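Local coordinates for histone deacetylase complex subunit SAP18 (Mus musculus, PDB 4A6Q), which enhances SIN3-HDAC1-mediated transcriptional repression and serves as an auxiliary component of the splicing-dependent exon junction complex, at residues A[31-36]-A[53-58]. Sequence-based numbering, arbitrary orientation.
Sequences RVFTTN and SSELQI. With IPA (isopropyl alcohol), chain B.
V32 and L56 form an antiparallel hydrogen-bonded pair, with V32 N to L56 O and L56 N to V32 O both 2.8 Å, while R31 and Q57 make the adjoining non-hydrogen-bonded pair; the strand axes run at 148°. Before L56 the partner is loop rather than strand, and a water bridges the two segments, accepting from T34 N and donating to S54 O. On the face of R31 and Q57, the R31 guanidinium grips E55 side-on: NE lies 2.8 Å from E55 OE2 and NH2 3.0 Å from E55 OE1. Both oxygens use syn lone pairs, and guanidinium and carboxylate planes are only 8° apart, the geometry of a bidentate salt bridge. A turn about the CG-CD bond of R31 (chi3 69°) places NE beside E55 OE2. A second donor, Q57 NE2, reaches E55 OE2 at 3.0 Å from well above the carboxylate plane, so three N-H groups fix the rotation of the carboxylate. A leucine in place of R31 would probably leave the E55 carboxylate without its charge partner and freer to turn. The F33 ring lies alongside the E55 chain, its CE2 3.5 Å from E55 CB, and also meets F46 and Y132 edge-to-face. On the opposite face V32 CG2 touches I58 CD1 at 4.2 Å, and L56 and I58 continue onto helix 66-76. Strand 28-35 is bonded on its other side to strand 132-138, leaving 56-60 as an edge strand of the mixed sheet within the chain: the first two strands, antiparallel and joined by a long loop, of a ubiquitin-like (β-grasp) fold whose sheet packs against a helix.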
# COMPACT_ATOMS: atom_id res chain seq x y z
N ARG A 31 -6.75 4.15 5.20
CA ARG A 31 -6.86 5.52 4.65
C ARG A 31 -5.98 5.61 3.41
O ARG A 31 -4.76 5.38 3.48
CB ARG A 31 -6.41 6.53 5.71
CG ARG A 31 -7.28 6.46 7.01
CD ARG A 31 -6.78 7.43 8.08
NE ARG A 31 -7.01 8.81 7.69
CZ ARG A 31 -6.64 9.87 8.40
NH1 ARG A 31 -6.00 9.72 9.56
NH2 ARG A 31 -6.89 11.09 7.94
N VAL A 32 -6.62 5.87 2.27
CA VAL A 32 -5.93 5.86 0.97
C VAL A 32 -5.94 7.27 0.40
O VAL A 32 -6.98 7.92 0.34
CB VAL A 32 -6.70 4.95 0.00
CG1 VAL A 32 -6.02 4.92 -1.36
CG2 VAL A 32 -6.77 3.54 0.58
N PHE A 33 -4.76 7.75 0.04
CA PHE A 33 -4.63 9.05 -0.58
C PHE A 33 -4.23 8.79 -2.01
O PHE A 33 -3.57 7.79 -2.29
CB PHE A 33 -3.58 9.86 0.17
CG PHE A 33 -3.95 10.09 1.62
CD1 PHE A 33 -3.61 9.17 2.60
CD2 PHE A 33 -4.69 11.21 1.99
CE1 PHE A 33 -3.98 9.36 3.92
CE2 PHE A 33 -5.05 11.42 3.31
CZ PHE A 33 -4.72 10.48 4.27
N THR A 34 -4.67 9.67 -2.90
CA THR A 34 -4.41 9.45 -4.33
C THR A 34 -3.90 10.73 -4.98
O THR A 34 -4.19 11.84 -4.52
CB THR A 34 -5.67 8.93 -5.12
OG1 THR A 34 -6.76 9.86 -4.98
CG2 THR A 34 -6.14 7.56 -4.59
N THR A 35 -3.13 10.57 -6.05
CA THR A 35 -2.73 11.71 -6.86
C THR A 35 -3.01 11.46 -8.32
O THR A 35 -3.17 10.31 -8.75
CB THR A 35 -1.21 12.04 -6.75
OG1 THR A 35 -0.46 11.01 -7.43
CG2 THR A 35 -0.77 12.12 -5.31
N ASN A 36 -3.06 12.55 -9.09
CA ASN A 36 -3.10 12.45 -10.57
C ASN A 36 -2.08 13.34 -11.27
O ASN A 36 -2.24 13.65 -12.45
CB ASN A 36 -4.52 12.66 -11.11
CG ASN A 36 -5.07 14.06 -10.81
OD1 ASN A 36 -4.41 14.92 -10.24
ND2 ASN A 36 -6.32 14.28 -11.22
N SER A 53 -6.13 16.85 1.90
CA SER A 53 -7.52 17.16 2.18
C SER A 53 -8.50 16.31 1.37
O SER A 53 -9.71 16.51 1.46
CB SER A 53 -7.78 18.65 1.92
OG SER A 53 -7.07 19.48 2.84
N SER A 54 -8.00 15.38 0.56
CA SER A 54 -8.84 14.38 -0.08
C SER A 54 -8.33 12.99 0.29
O SER A 54 -7.13 12.77 0.31
CB SER A 54 -8.81 14.49 -1.61
OG SER A 54 -9.24 15.78 -2.03
N GLU A 55 -9.26 12.08 0.60
CA GLU A 55 -8.90 10.70 0.94
C GLU A 55 -10.06 9.75 0.75
O GLU A 55 -11.21 10.16 0.73
CB GLU A 55 -8.34 10.62 2.36
CG GLU A 55 -9.35 10.48 3.45
CD GLU A 55 -8.70 10.40 4.82
OE1 GLU A 55 -8.29 11.45 5.33
OE2 GLU A 55 -8.59 9.27 5.37
N LEU A 56 -9.74 8.46 0.58
CA LEU A 56 -10.75 7.41 0.45
C LEU A 56 -10.54 6.47 1.62
O LEU A 56 -9.43 6.03 1.86
CB LEU A 56 -10.51 6.66 -0.87
CG LEU A 56 -11.25 5.36 -1.11
CD1 LEU A 56 -12.72 5.65 -1.03
CD2 LEU A 56 -10.88 4.76 -2.48
N GLN A 57 -11.60 6.13 2.34
CA GLN A 57 -11.46 5.18 3.44
C GLN A 57 -12.10 3.86 3.10
O GLN A 57 -13.17 3.83 2.49
CB GLN A 57 -12.06 5.76 4.75
CG GLN A 57 -11.21 6.90 5.22
CD GLN A 57 -11.64 7.47 6.56
OE1 GLN A 57 -12.57 6.96 7.20
NE2 GLN A 57 -10.94 8.51 7.00
N ILE A 58 -11.42 2.76 3.47
CA ILE A 58 -11.85 1.41 3.06
C ILE A 58 -11.75 0.48 4.27
O ILE A 58 -10.83 0.59 5.05
CB ILE A 58 -10.91 0.88 1.95
CG1 ILE A 58 -11.13 1.68 0.66
CG2 ILE A 58 -11.08 -0.62 1.70
CD1 ILE A 58 -10.13 1.32 -0.45
C1 IPA B . -7.66 10.49 -8.38
C2 IPA B . -7.31 11.92 -7.98
C3 IPA B . -8.59 12.62 -7.52
O2 IPA B . -6.39 11.92 -6.91
O HOH W 1 -5.61 12.23 -1.87